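Local atomic coordinates of DNA polymerase (Pyrobaculum calidifontis, PDB entry 5MDN), a protein that probably catalyses template-directed DNA synthesis, adding deoxyribonucleotides from their triphosphates to a growing strand with release of diphosphate, as a family B polymerase. Residues A[379-384]-A[474-479]; A[427-432]-A[512-517]; A[355-360]-A[501-506]. All coordinates share one frame; numbering follows the deposited sequence.

Contact 1: A[379-384]-A[474-479]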
ATOM      1  N   LEU A 379     -14.686 -12.036  -1.216  1.00 47.96           N
ATOM      2  CA  LEU A 379     -14.875 -13.289  -0.490  1.00 47.69           C
ATOM      3  C   LEU A 379     -15.916 -13.132   0.608  1.00 49.57           C
ATOM      4  O   LEU A 379     -16.718 -14.040   0.851  1.00 52.24           O
ATOM      5  CB  LEU A 379     -13.556 -13.763   0.116  1.00 48.30           C
ATOM      6  CG  LEU A 379     -12.453 -14.322  -0.774  1.00 48.63           C
ATOM      7  CD1 LEU A 379     -11.289 -14.725   0.105  1.00 50.93           C
ATOM      8  CD2 LEU A 379     -12.957 -15.498  -1.580  1.00 49.15           C
ATOM      9  N   ARG A 380     -15.916 -11.982   1.286  1.00 45.48           N
ATOM     10  CA  ARG A 380     -16.903 -11.736   2.331  1.00 45.89           C
ATOM     11  C   ARG A 380     -18.301 -11.614   1.740  1.00 46.65           C
ATOM     12  O   ARG A 380     -19.261 -12.175   2.280  1.00 50.39           O
ATOM     13  CB  ARG A 380     -16.530 -10.476   3.113  1.00 46.03           C
ATOM     14  CG  ARG A 380     -17.142 -10.387   4.501  1.00 47.94           C
ATOM     15  CD  ARG A 380     -16.614  -9.177   5.251  1.00 51.13           C
ATOM     16  NE  ARG A 380     -15.347  -9.454   5.922  1.00 52.54           N
ATOM     17  CZ  ARG A 380     -15.229  -9.692   7.226  1.00 52.69           C
ATOM     18  NH1 ARG A 380     -16.303  -9.683   8.003  1.00 51.80           N
ATOM     19  NH2 ARG A 380     -14.037  -9.934   7.754  1.00 53.83           N
ATOM     20  N   TYR A 381     -18.436 -10.876   0.636  1.00 50.53           N
ATOM     21  CA  TYR A 381     -19.723 -10.790  -0.048  1.00 49.88           C
ATOM     22  C   TYR A 381     -20.145 -12.141  -0.612  1.00 51.97           C
ATOM     23  O   TYR A 381     -21.324 -12.509  -0.543  1.00 55.22           O
ATOM     24  CB  TYR A 381     -19.663  -9.745  -1.164  1.00 48.72           C
ATOM     25  CG  TYR A 381     -19.929  -8.330  -0.700  1.00 49.31           C
ATOM     26  CD1 TYR A 381     -21.228  -7.858  -0.562  1.00 51.46           C
ATOM     27  CD2 TYR A 381     -18.884  -7.463  -0.405  1.00 50.60           C
ATOM     28  CE1 TYR A 381     -21.480  -6.565  -0.140  1.00 51.59           C
ATOM     29  CE2 TYR A 381     -19.126  -6.168   0.018  1.00 52.28           C
ATOM     30  CZ  TYR A 381     -20.426  -5.725   0.149  1.00 52.13           C
ATOM     31  OH  TYR A 381     -20.671  -4.440   0.570  1.00 52.61           O
ATOM     32  N   ALA A 382     -19.199 -12.884  -1.196  1.00 49.10           N
ATOM     33  CA  ALA A 382     -19.525 -14.186  -1.772  1.00 51.41           C
ATOM     34  C   ALA A 382     -20.106 -15.140  -0.737  1.00 54.03           C
ATOM     35  O   ALA A 382     -20.948 -15.980  -1.075  1.00 54.36           O
ATOM     36  CB  ALA A 382     -18.284 -14.802  -2.418  1.00 50.12           C
ATOM     37  N   TYR A 383     -19.673 -15.037   0.523  1.00 52.33           N
ATOM     38  CA  TYR A 383     -20.204 -15.923   1.555  1.00 53.43           C
ATOM     39  C   TYR A 383     -21.671 -15.618   1.840  1.00 58.63           C
ATOM     40  O   TYR A 383     -22.523 -16.513   1.787  1.00 59.87           O
ATOM     41  CB  TYR A 383     -19.378 -15.819   2.835  1.00 50.97           C
ATOM     42  CG  TYR A 383     -19.904 -16.718   3.928  1.00 49.02           C
ATOM     43  CD1 TYR A 383     -19.697 -18.091   3.878  1.00 48.49           C
ATOM     44  CD2 TYR A 383     -20.632 -16.202   4.990  1.00 48.24           C
ATOM     45  CE1 TYR A 383     -20.188 -18.924   4.865  1.00 49.77           C
ATOM     46  CE2 TYR A 383     -21.126 -17.026   5.982  1.00 49.71           C
ATOM     47  CZ  TYR A 383     -20.902 -18.387   5.915  1.00 48.85           C
ATOM     48  OH  TYR A 383     -21.390 -19.217   6.899  1.00 46.71           O
ATOM     49  N   ARG A 384     -21.986 -14.357   2.149  1.00 53.56           N
ATOM     50  CA  ARG A 384     -23.358 -14.005   2.497  1.00 56.08           C
ATOM     51  C   ARG A 384     -24.310 -14.084   1.312  1.00 52.87           C
ATOM     52  O   ARG A 384     -25.525 -13.989   1.512  1.00 52.92           O
ATOM     53  CB  ARG A 384     -23.407 -12.602   3.101  1.00 59.07           C
ATOM     54  CG  ARG A 384     -22.650 -12.464   4.409  1.00 67.15           C
ATOM     55  CD  ARG A 384     -23.178 -13.460   5.425  1.00 72.68           C
ATOM     56  NE  ARG A 384     -22.555 -13.313   6.736  1.00 73.77           N
ATOM     57  CZ  ARG A 384     -22.858 -14.068   7.785  1.00 77.74           C
ATOM     58  NH1 ARG A 384     -23.776 -15.019   7.669  1.00 78.64           N
ATOM     59  NH2 ARG A 384     -22.252 -13.875   8.949  1.00 76.39           N
ATOM     60  N   LYS A 474     -23.594  -2.318  -6.278  1.00 53.12           N
ATOM     61  CA  LYS A 474     -24.874  -1.727  -5.890  1.00 55.28           C
ATOM     62  C   LYS A 474     -24.963  -1.545  -4.380  1.00 52.33           C
ATOM     63  O   LYS A 474     -25.492  -0.540  -3.895  1.00 49.10           O
ATOM     64  CB  LYS A 474     -26.033  -2.594  -6.391  1.00 61.07           C
ATOM     65  CG  LYS A 474     -26.183  -2.633  -7.904  1.00 67.14           C
ATOM     66  CD  LYS A 474     -27.455  -3.315  -8.361  1.00 69.68           C
ATOM     67  CE  LYS A 474     -27.453  -3.422  -9.873  1.00 72.48           C
ATOM     68  NZ  LYS A 474     -28.642  -4.164 -10.358  1.00 74.77           N
ATOM     69  N   HIS A 475     -24.454  -2.517  -3.621  1.00 57.15           N
ATOM     70  CA  HIS A 475     -24.474  -2.420  -2.166  1.00 57.89           C
ATOM     71  C   HIS A 475     -23.492  -1.366  -1.666  1.00 53.68           C
ATOM     72  O   HIS A 475     -23.803  -0.612  -0.734  1.00 50.69           O
ATOM     73  CB  HIS A 475     -24.171  -3.787  -1.560  1.00 59.81           C
ATOM     74  CG  HIS A 475     -24.407  -3.864  -0.086  1.00 65.36           C
ATOM     75  ND1 HIS A 475     -23.400  -3.686   0.838  1.00 69.94           N
ATOM     76  CD2 HIS A 475     -25.535  -4.096   0.626  1.00 67.81           C
ATOM     77  CE1 HIS A 475     -23.897  -3.813   2.055  1.00 71.77           C
ATOM     78  NE2 HIS A 475     -25.190  -4.058   1.956  1.00 69.56           N
ATOM     79  N   LEU A 476     -22.297  -1.310  -2.260  1.00 53.29           N
ATOM     80  CA  LEU A 476     -21.328  -0.286  -1.880  1.00 52.76           C
ATOM     81  C   LEU A 476     -21.860   1.111  -2.176  1.00 52.45           C
ATOM     82  O   LEU A 476     -21.676   2.035  -1.376  1.00 50.29           O
ATOM     83  CB  LEU A 476     -20.002  -0.518  -2.605  1.00 52.85           C
ATOM     84  CG  LEU A 476     -19.194  -1.755  -2.208  1.00 52.14           C
ATOM     85  CD1 LEU A 476     -17.959  -1.898  -3.085  1.00 51.20           C
ATOM     86  CD2 LEU A 476     -18.809  -1.691  -0.738  1.00 51.35           C
ATOM     87  N   VAL A 477     -22.518   1.285  -3.326  1.00 55.84           N
ATOM     88  CA  VAL A 477     -23.105   2.578  -3.666  1.00 56.30           C
ATOM     89  C   VAL A 477     -24.185   2.956  -2.658  1.00 60.54           C
ATOM     90  O   VAL A 477     -24.262   4.106  -2.209  1.00 65.98           O
ATOM     91  CB  VAL A 477     -23.648   2.557  -5.106  1.00 53.71           C
ATOM     92  CG1 VAL A 477     -24.446   3.817  -5.395  1.00 54.35           C
ATOM     93  CG2 VAL A 477     -22.507   2.412  -6.101  1.00 52.65           C
ATOM     94  N   GLU A 478     -25.036   1.995  -2.285  1.00 60.63           N
ATOM     95  CA  GLU A 478     -26.095   2.274  -1.320  1.00 64.13           C
ATOM     96  C   GLU A 478     -25.517   2.643   0.042  1.00 59.99           C
ATOM     97  O   GLU A 478     -25.963   3.605   0.677  1.00 55.76           O
ATOM     98  CB  GLU A 478     -27.021   1.065  -1.193  1.00 72.44           C
ATOM     99  CG  GLU A 478     -28.367   1.380  -0.554  1.00 77.26           C
ATOM    100  CD  GLU A 478     -29.271   0.163  -0.473  1.00 84.35           C
ATOM    101  OE1 GLU A 478     -28.767  -0.929  -0.135  1.00 83.89           O
ATOM    102  OE2 GLU A 478     -30.484   0.300  -0.739  1.00 91.62           O
ATOM    103  N   LEU A 479     -24.537   1.867   0.518  1.00 61.27           N
ATOM    104  CA  LEU A 479     -23.891   2.166   1.794  1.00 61.67           C
ATOM    105  C   LEU A 479     -23.329   3.581   1.811  1.00 60.22           C
ATOM    106  O   LEU A 479     -23.546   4.337   2.765  1.00 61.92           O
ATOM    107  CB  LEU A 479     -22.780   1.154   2.073  1.00 63.64           C
ATOM    108  CG  LEU A 479     -23.165  -0.268   2.478  1.00 64.52           C
ATOM    109  CD1 LEU A 479     -21.909  -1.115   2.570  1.00 63.30           C
ATOM    110  CD2 LEU A 479     -23.925  -0.276   3.793  1.00 66.24           C
TER
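Helix 468-486, the first of the two long fingers helices of this family B polymerase, meets helix 370-384 through Tyr381 and His475. The backbones stay well apart: the axes of the short segments approach to 13.4 Å and run at 104°, nearly perpendicular, and the nearest CA atoms, those of Tyr381 and His475, are 9.9 Å apart. Tyr381 spans most of that gap. Its CB points toward the other helix, and with CG anti to the carbonyl carbon (chi1 -85°) the ring is carried across with the hydroxyl in front. Tyr381 OH forms a hydrogen bond of 2.8 Å with His475 ND1, and either group could be the donor. The hydroxyl arrives at the edge of the imidazole, near its plane, and ND1 likewise sits near the plane of the phenol ring. The two rings are inclined to each other by 74° with centroids 5.5 Å apart, and the hydrogen bond is the clear polar link of the pair. Leucines of helix 468-486 lie beside the hydroxyl: Leu476 CD2 lies 3.6 Å from Tyr381 OH, coming in obliquely, and Leu479 CD1 lies 4.1 Å from that oxygen. With a phenylalanine in place of Tyr381 the ring would remain, but His475 ND1 would probably be left without its mate across the gap and the imidazole freer to turn. Tyr381 also touches Val472, one turn before Leu476 on helix 468-486, while Leu476 and Leu479 turn on to Leu507 of helix 495-512. The contact thus fastens helix 370-384 to one member of the paired long helices, 468-486 and 495-512, that make up the fingers of family B polymerases.

Contact 2: A[427-432]-A[512-517]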
ATOM      1  N   ASN A 427     -20.491   2.445 -12.456  1.00 59.17           N
ATOM      2  CA  ASN A 427     -21.680   2.776 -13.236  1.00 58.59           C
ATOM      3  C   ASN A 427     -21.827   1.857 -14.443  1.00 54.93           C
ATOM      4  O   ASN A 427     -22.898   1.286 -14.676  1.00 53.33           O
ATOM      5  CB  ASN A 427     -21.620   4.236 -13.689  1.00 60.50           C
ATOM      6  CG  ASN A 427     -22.570   5.127 -12.919  1.00 62.62           C
ATOM      7  OD1 ASN A 427     -22.641   5.066 -11.690  1.00 67.74           O
ATOM      8  ND2 ASN A 427     -23.317   5.956 -13.640  1.00 62.04           N
ATOM      9  N   ILE A 428     -20.760   1.723 -15.235  1.00 61.15           N
ATOM     10  CA  ILE A 428     -20.794   0.860 -16.414  1.00 58.74           C
ATOM     11  C   ILE A 428     -21.168  -0.568 -16.026  1.00 57.75           C
ATOM     12  O   ILE A 428     -22.022  -1.202 -16.658  1.00 59.04           O
ATOM     13  CB  ILE A 428     -19.442   0.913 -17.147  1.00 59.16           C
ATOM     14  CG1 ILE A 428     -19.421   2.088 -18.122  1.00 58.64           C
ATOM     15  CG2 ILE A 428     -19.173  -0.388 -17.890  1.00 60.14           C
ATOM     16  CD1 ILE A 428     -18.049   2.416 -18.637  1.00 60.77           C
ATOM     17  N   MET A 429     -20.532  -1.095 -14.976  1.00 52.39           N
ATOM     18  CA  MET A 429     -20.749  -2.489 -14.605  1.00 55.46           C
ATOM     19  C   MET A 429     -22.126  -2.710 -13.988  1.00 55.60           C
ATOM     20  O   MET A 429     -22.702  -3.793 -14.139  1.00 55.29           O
ATOM     21  CB  MET A 429     -19.645  -2.950 -13.654  1.00 56.28           C
ATOM     22  CG  MET A 429     -18.294  -3.101 -14.335  1.00 58.67           C
ATOM     23  SD  MET A 429     -17.007  -3.762 -13.263  1.00 62.17           S
ATOM     24  CE  MET A 429     -16.703  -2.363 -12.188  1.00 61.70           C
ATOM     25  N   MET A 430     -22.665  -1.714 -13.280  1.00 54.50           N
ATOM     26  CA  MET A 430     -24.014  -1.848 -12.738  1.00 56.02           C
ATOM     27  C   MET A 430     -25.071  -1.650 -13.819  1.00 59.65           C
ATOM     28  O   MET A 430     -25.997  -2.457 -13.945  1.00 60.82           O
ATOM     29  CB  MET A 430     -24.236  -0.858 -11.590  1.00 55.42           C
ATOM     30  CG  MET A 430     -23.509  -1.213 -10.304  1.00 54.55           C
ATOM     31  SD  MET A 430     -23.685   0.033  -9.010  1.00 55.07           S
ATOM     32  CE  MET A 430     -22.943   1.465  -9.788  1.00 57.45           C
ATOM     33  N   LYS A 431     -24.946  -0.578 -14.606  1.00 58.93           N
ATOM     34  CA  LYS A 431     -25.984  -0.235 -15.575  1.00 61.10           C
ATOM     35  C   LYS A 431     -26.070  -1.251 -16.709  1.00 58.56           C
ATOM     36  O   LYS A 431     -27.146  -1.440 -17.289  1.00 58.52           O
ATOM     37  CB  LYS A 431     -25.718   1.168 -16.126  1.00 66.93           C
ATOM     38  CG  LYS A 431     -26.739   1.686 -17.119  1.00 73.87           C
ATOM     39  CD  LYS A 431     -26.357   3.083 -17.589  1.00 76.40           C
ATOM     40  CE  LYS A 431     -27.282   3.587 -18.686  1.00 76.20           C
ATOM     41  NZ  LYS A 431     -28.692   3.700 -18.222  1.00 76.55           N
ATOM     42  N   TYR A 432     -24.964  -1.920 -17.031  1.00 59.61           N
ATOM     43  CA  TYR A 432     -24.950  -2.936 -18.074  1.00 59.84           C
ATOM     44  C   TYR A 432     -24.777  -4.346 -17.530  1.00 58.25           C
ATOM     45  O   TYR A 432     -24.722  -5.297 -18.319  1.00 58.48           O
ATOM     46  CB  TYR A 432     -23.851  -2.620 -19.095  1.00 62.71           C
ATOM     47  CG  TYR A 432     -24.089  -1.317 -19.821  1.00 67.81           C
ATOM     48  CD1 TYR A 432     -25.172  -1.168 -20.678  1.00 69.08           C
ATOM     49  CD2 TYR A 432     -23.248  -0.228 -19.631  1.00 68.14           C
ATOM     50  CE1 TYR A 432     -25.402   0.022 -21.338  1.00 70.21           C
ATOM     51  CE2 TYR A 432     -23.473   0.968 -20.286  1.00 69.02           C
ATOM     52  CZ  TYR A 432     -24.550   1.086 -21.139  1.00 70.07           C
ATOM     53  OH  TYR A 432     -24.777   2.275 -21.793  1.00 76.12           O
ATOM     54  N   ASN A 512     -14.297   1.907  -6.699  1.00 52.19           N
ATOM     55  CA  ASN A 512     -13.529   2.290  -7.879  1.00 53.68           C
ATOM     56  C   ASN A 512     -12.325   1.385  -8.117  1.00 56.06           C
ATOM     57  O   ASN A 512     -11.765   1.397  -9.218  1.00 62.40           O
ATOM     58  CB  ASN A 512     -13.068   3.743  -7.755  1.00 52.11           C
ATOM     59  CG  ASN A 512     -14.227   4.716  -7.686  1.00 50.30           C
ATOM     60  OD1 ASN A 512     -15.357   4.379  -8.042  1.00 48.97           O
ATOM     61  ND2 ASN A 512     -13.953   5.935  -7.235  1.00 50.09           N
ATOM     62  N   ALA A 513     -11.912   0.607  -7.116  1.00 53.36           N
ATOM     63  CA  ALA A 513     -10.811  -0.331  -7.295  1.00 52.41           C
ATOM     64  C   ALA A 513     -11.218  -1.587  -8.054  1.00 52.54           C
ATOM     65  O   ALA A 513     -10.339  -2.335  -8.499  1.00 52.55           O
ATOM     66  CB  ALA A 513     -10.227  -0.721  -5.937  1.00 51.88           C
ATOM     67  N   MET A 514     -12.523  -1.846  -8.183  1.00 50.40           N
ATOM     68  CA  MET A 514     -13.006  -3.057  -8.845  1.00 53.57           C
ATOM     69  C   MET A 514     -12.424  -3.210 -10.247  1.00 56.11           C
ATOM     70  O   MET A 514     -11.975  -4.297 -10.630  1.00 57.54           O
ATOM     71  CB  MET A 514     -14.534  -3.038  -8.902  1.00 54.35           C
ATOM     72  CG  MET A 514     -15.169  -4.395  -9.150  1.00 53.47           C
ATOM     73  SD  MET A 514     -15.006  -5.488  -7.727  1.00 54.67           S
ATOM     74  CE  MET A 514     -15.742  -4.474  -6.447  1.00 55.76           C
ATOM     75  N   TYR A 515     -12.445  -2.129 -11.034  1.00 59.91           N
ATOM     76  CA  TYR A 515     -12.018  -2.202 -12.431  1.00 62.77           C
ATOM     77  C   TYR A 515     -10.574  -2.678 -12.557  1.00 60.72           C
ATOM     78  O   TYR A 515     -10.260  -3.508 -13.420  1.00 61.17           O
ATOM     79  CB  TYR A 515     -12.201  -0.838 -13.096  1.00 67.35           C
ATOM     80  CG  TYR A 515     -11.565  -0.714 -14.461  1.00 69.42           C
ATOM     81  CD1 TYR A 515     -12.070  -1.410 -15.553  1.00 72.13           C
ATOM     82  CD2 TYR A 515     -10.472   0.116 -14.662  1.00 72.71           C
ATOM     83  CE1 TYR A 515     -11.492  -1.290 -16.805  1.00 74.24           C
ATOM     84  CE2 TYR A 515      -9.889   0.244 -15.905  1.00 74.68           C
ATOM     85  CZ  TYR A 515     -10.401  -0.460 -16.973  1.00 74.88           C
ATOM     86  OH  TYR A 515      -9.811  -0.324 -18.207  1.00 75.82           O
ATOM     87  N   GLY A 516      -9.680  -2.160 -11.713  1.00 63.95           N
ATOM     88  CA  GLY A 516      -8.309  -2.643 -11.720  1.00 61.11           C
ATOM     89  C   GLY A 516      -8.200  -4.105 -11.330  1.00 59.70           C
ATOM     90  O   GLY A 516      -7.359  -4.839 -11.857  1.00 60.19           O
ATOM     91  N   TYR A 517      -9.043  -4.546 -10.392  1.00 59.30           N
ATOM     92  CA  TYR A 517      -8.986  -5.927  -9.924  1.00 57.60           C
ATOM     93  C   TYR A 517      -9.411  -6.905 -11.012  1.00 57.43           C
ATOM     94  O   TYR A 517      -8.766  -7.940 -11.220  1.00 51.63           O
ATOM     95  CB  TYR A 517      -9.862  -6.094  -8.682  1.00 55.91           C
ATOM     96  CG  TYR A 517     -10.133  -7.536  -8.320  1.00 54.29           C
ATOM     97  CD1 TYR A 517      -9.204  -8.280  -7.606  1.00 52.93           C
ATOM     98  CD2 TYR A 517     -11.320  -8.152  -8.692  1.00 54.32           C
ATOM     99  CE1 TYR A 517      -9.451  -9.601  -7.276  1.00 53.09           C
ATOM    100  CE2 TYR A 517     -11.574  -9.471  -8.369  1.00 53.43           C
ATOM    101  CZ  TYR A 517     -10.637 -10.190  -7.660  1.00 52.86           C
ATOM    102  OH  TYR A 517     -10.887 -11.503  -7.334  1.00 53.27           O
TER
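Met429 and Tyr515 mark the closest passage of the two backbones, with their CA atoms 9.0 Å apart. Residues 427-431 are the last part of helix 424-431, where Lys431 N bonds to Asn427 O at 2.8 Å; residues 512-517 lead from the end of helix 495-512 into helix 514-519. The space between them is crossed by the thioether of Met429. Its CB points toward the other segment, the chain runs extended as far as the sulfur, and a bend at the last torsion (chi3 -72°) turns the methyl onto Met514. Met429 CE lies 4.0 Å from both CB and CG of Met514, a purely apolar touch on the root of that side chain. Met514 bends at chi2 and chi3, which carry its sulfur and methyl away from Met429. The same Met429 CE reaches to 4.4 Å from Tyr515 N. All three residues are buried. Val534 of helix 528-551 touches both Met429 and Tyr515, Leu473 of helix 468-486 touches Met429, and the Tyr515 ring stacks on that of Tyr425. By sequence, helix 424-431 carries the Tyr-Pro part of polymerase motif A and residues 512-517 the Asn-Ala-Met-Tyr-Gly end of motif B, and this methionine pair packs together two signature motifs of the family B polymerase domain.

Contact 3: A[355-360]-A[501-506]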
ATOM      1  N   SER A 355     -10.508  -0.543   6.809  1.00 50.17           N
ATOM      2  CA  SER A 355     -10.470  -1.863   7.430  1.00 49.83           C
ATOM      3  C   SER A 355     -11.873  -2.420   7.658  1.00 51.98           C
ATOM      4  O   SER A 355     -12.098  -3.624   7.494  1.00 52.44           O
ATOM      5  CB  SER A 355      -9.697  -1.802   8.747  1.00 48.34           C
ATOM      6  OG  SER A 355      -9.770  -3.040   9.431  1.00 48.57           O
ATOM      7  N   SER A 356     -12.822  -1.562   8.048  1.00 52.30           N
ATOM      8  CA  SER A 356     -14.190  -2.026   8.261  1.00 51.84           C
ATOM      9  C   SER A 356     -14.883  -2.300   6.933  1.00 51.27           C
ATOM     10  O   SER A 356     -15.673  -3.247   6.819  1.00 56.06           O
ATOM     11  CB  SER A 356     -14.973  -1.004   9.085  1.00 52.63           C
ATOM     12  OG  SER A 356     -15.044   0.246   8.420  1.00 53.64           O
ATOM     13  N   VAL A 357     -14.592  -1.490   5.913  1.00 49.13           N
ATOM     14  CA  VAL A 357     -14.808  -1.929   4.544  1.00 52.04           C
ATOM     15  C   VAL A 357     -13.724  -2.941   4.179  1.00 54.10           C
ATOM     16  O   VAL A 357     -12.692  -3.053   4.850  1.00 61.88           O
ATOM     17  CB  VAL A 357     -14.813  -0.728   3.583  1.00 53.15           C
ATOM     18  CG1 VAL A 357     -15.389  -1.113   2.230  1.00 54.72           C
ATOM     19  CG2 VAL A 357     -15.596   0.430   4.192  1.00 52.07           C
ATOM     20  N   SER A 358     -13.995  -3.737   3.141  1.00 52.63           N
ATOM     21  CA  SER A 358     -13.063  -4.761   2.668  1.00 53.61           C
ATOM     22  C   SER A 358     -12.905  -5.891   3.684  1.00 50.84           C
ATOM     23  O   SER A 358     -12.985  -7.069   3.322  1.00 49.81           O
ATOM     24  CB  SER A 358     -11.703  -4.142   2.325  1.00 53.35           C
ATOM     25  OG  SER A 358     -10.863  -4.097   3.465  1.00 51.10           O
ATOM     26  N   GLY A 359     -12.678  -5.550   4.950  1.00 48.70           N
ATOM     27  CA  GLY A 359     -12.734  -6.506   6.034  1.00 49.16           C
ATOM     28  C   GLY A 359     -11.413  -7.048   6.532  1.00 50.05           C
ATOM     29  O   GLY A 359     -11.419  -7.988   7.334  1.00 53.12           O
ATOM     30  N   LEU A 360     -10.283  -6.486   6.098  1.00 47.01           N
ATOM     31  CA  LEU A 360      -9.004  -6.926   6.635  1.00 46.91           C
ATOM     32  C   LEU A 360      -8.689  -6.212   7.949  1.00 46.87           C
ATOM     33  O   LEU A 360      -9.107  -5.069   8.161  1.00 48.22           O
ATOM     34  CB  LEU A 360      -7.884  -6.671   5.629  1.00 47.82           C
ATOM     35  CG  LEU A 360      -7.844  -7.566   4.388  1.00 48.66           C
ATOM     36  CD1 LEU A 360      -6.805  -7.057   3.399  1.00 51.39           C
ATOM     37  CD2 LEU A 360      -7.556  -9.008   4.774  1.00 47.97           C
ATOM     38  N   ASP A 501     -16.892  11.389   6.605  1.00 68.58           N
ATOM     39  CA  ASP A 501     -16.278  11.658   5.308  1.00 70.27           C
ATOM     40  C   ASP A 501     -15.209  10.625   4.971  1.00 69.07           C
ATOM     41  O   ASP A 501     -15.047  10.250   3.805  1.00 70.45           O
ATOM     42  CB  ASP A 501     -15.690  13.068   5.290  1.00 74.86           C
ATOM     43  CG  ASP A 501     -15.381  13.555   3.885  1.00 78.21           C
ATOM     44  OD1 ASP A 501     -16.331  13.756   3.099  1.00 80.93           O
ATOM     45  OD2 ASP A 501     -14.186  13.741   3.570  1.00 78.67           O
ATOM     46  N   GLU A 502     -14.464  10.161   5.977  1.00 67.10           N
ATOM     47  CA  GLU A 502     -13.482   9.106   5.747  1.00 65.85           C
ATOM     48  C   GLU A 502     -14.164   7.794   5.375  1.00 62.58           C
ATOM     49  O   GLU A 502     -13.746   7.110   4.433  1.00 60.22           O
ATOM     50  CB  GLU A 502     -12.604   8.928   6.986  1.00 68.83           C
ATOM     51  CG  GLU A 502     -11.666  10.095   7.274  1.00 73.09           C
ATOM     52  CD  GLU A 502     -10.512  10.199   6.288  1.00 78.34           C
ATOM     53  OE1 GLU A 502     -10.411   9.347   5.380  1.00 85.61           O
ATOM     54  OE2 GLU A 502      -9.696  11.134   6.427  1.00 85.43           O
ATOM     55  N   ARG A 503     -15.207   7.418   6.120  1.00 62.77           N
ATOM     56  CA  ARG A 503     -15.971   6.221   5.783  1.00 61.40           C
ATOM     57  C   ARG A 503     -16.566   6.322   4.385  1.00 56.57           C
ATOM     58  O   ARG A 503     -16.575   5.341   3.632  1.00 53.31           O
ATOM     59  CB  ARG A 503     -17.068   5.993   6.823  1.00 63.80           C
ATOM     60  CG  ARG A 503     -18.213   5.117   6.341  1.00 64.61           C
ATOM     61  CD  ARG A 503     -18.986   4.506   7.496  1.00 65.97           C
ATOM     62  NE  ARG A 503     -18.370   3.269   7.966  1.00 69.30           N
ATOM     63  CZ  ARG A 503     -18.591   2.075   7.425  1.00 72.29           C
ATOM     64  NH1 ARG A 503     -19.415   1.957   6.393  1.00 73.50           N
ATOM     65  NH2 ARG A 503     -17.990   0.999   7.915  1.00 73.10           N
ATOM     66  N   GLN A 504     -17.073   7.503   4.021  1.00 59.10           N
ATOM     67  CA  GLN A 504     -17.614   7.695   2.679  1.00 57.87           C
ATOM     68  C   GLN A 504     -16.547   7.473   1.613  1.00 57.00           C
ATOM     69  O   GLN A 504     -16.806   6.822   0.593  1.00 55.92           O
ATOM     70  CB  GLN A 504     -18.224   9.093   2.558  1.00 57.90           C
ATOM     71  CG  GLN A 504     -18.590   9.516   1.137  1.00 59.13           C
ATOM     72  CD  GLN A 504     -17.455  10.227   0.423  1.00 58.89           C
ATOM     73  OE1 GLN A 504     -17.338  10.163  -0.801  1.00 60.34           O
ATOM     74  NE2 GLN A 504     -16.611  10.909   1.188  1.00 57.34           N
ATOM     75  N   ARG A 505     -15.343   8.011   1.824  1.00 55.50           N
ATOM     76  CA  ARG A 505     -14.289   7.844   0.827  1.00 55.67           C
ATOM     77  C   ARG A 505     -13.813   6.397   0.763  1.00 51.79           C
ATOM     78  O   ARG A 505     -13.507   5.887  -0.322  1.00 48.29           O
ATOM     79  CB  ARG A 505     -13.114   8.779   1.122  1.00 60.12           C
ATOM     80  CG  ARG A 505     -11.943   8.566   0.172  1.00 64.98           C
ATOM     81  CD  ARG A 505     -10.954   9.717   0.177  1.00 67.43           C
ATOM     82  NE  ARG A 505      -9.700   9.333  -0.467  1.00 74.25           N
ATOM     83  CZ  ARG A 505      -8.591   8.986   0.181  1.00 80.08           C
ATOM     84  NH1 ARG A 505      -8.566   8.980   1.507  1.00 82.40           N
ATOM     85  NH2 ARG A 505      -7.504   8.650  -0.501  1.00 78.71           N
ATOM     86  N   ALA A 506     -13.745   5.720   1.914  1.00 54.77           N
ATOM     87  CA  ALA A 506     -13.284   4.334   1.930  1.00 51.88           C
ATOM     88  C   ALA A 506     -14.178   3.444   1.077  1.00 48.26           C
ATOM     89  O   ALA A 506     -13.690   2.546   0.381  1.00 47.79           O
ATOM     90  CB  ALA A 506     -13.227   3.815   3.366  1.00 53.78           C
TER
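The guanidinium of Arg503 is approached obliquely by Ser356 OG and by Val357 CG2. Ser356 OG stands 3.1 Å from Arg503 NH2, and Val357 CG2 is 4.5 Å from that nitrogen. Arg503 gets there by reach: its CB does not aim at the facing segment, but with CG anti to the backbone N (chi1 159°) and a bend at chi3 of -85° the chain brings its charged end round to the end of helix 326-356. There the polar groups have partners in the last turn of that helix. Ser356 OG is hydrogen-bonded to Gln353 O, and Arg503 NE makes a weak hydrogen bond to Gln353 OE1, so Gln353 serves both residues. The second half of the contact is apolar. Val357 is the first residue to leave helical geometry; its CB points toward the facing helix, 495-512, and its CG2 rests 4.2 Å from Ala506 CB. The small alanine lets the backbones draw close, with the CA atoms of Val357 and Ala506 7.0 Å apart. Leu507 and Met510 of the same helix also touch Val357, and Met377 of helix 370-384 reaches it as well. The interface therefore has two chemistries side by side: an arginine end set among the hydroxyl and amide groups of a helix terminus, and a buried valine-alanine touch. In the first, the guanidinium lies at the C-terminal end of helix 326-356, where the carbonyl end of the helix would probably favour a positive charge; the second is apolar contact between the start of the loop and helix 495-512.

Overall arrangement
The six segments come along the chain in the order 355-360, 379-384, 427-432, 474-479, 501-506 and 512-517. Both segments of contact 1 therefore fall between those of contact 3, while the segments of contact 2 alternate with those of each of the others. The centre of contact 1 is about 13 Å from the centres of contacts 2 and 3, which are themselves about 18 Å apart and do not touch. Contact 1 links them: Met430 of contact 2 packs on Lys474 and Val477, and Arg380 reaches Gly359 of contact 3. Consecutive helices 468-486, 495-512 and 514-519 supply the second segments, so the fingers helices and motif B are packed against distant earlier parts of the chain.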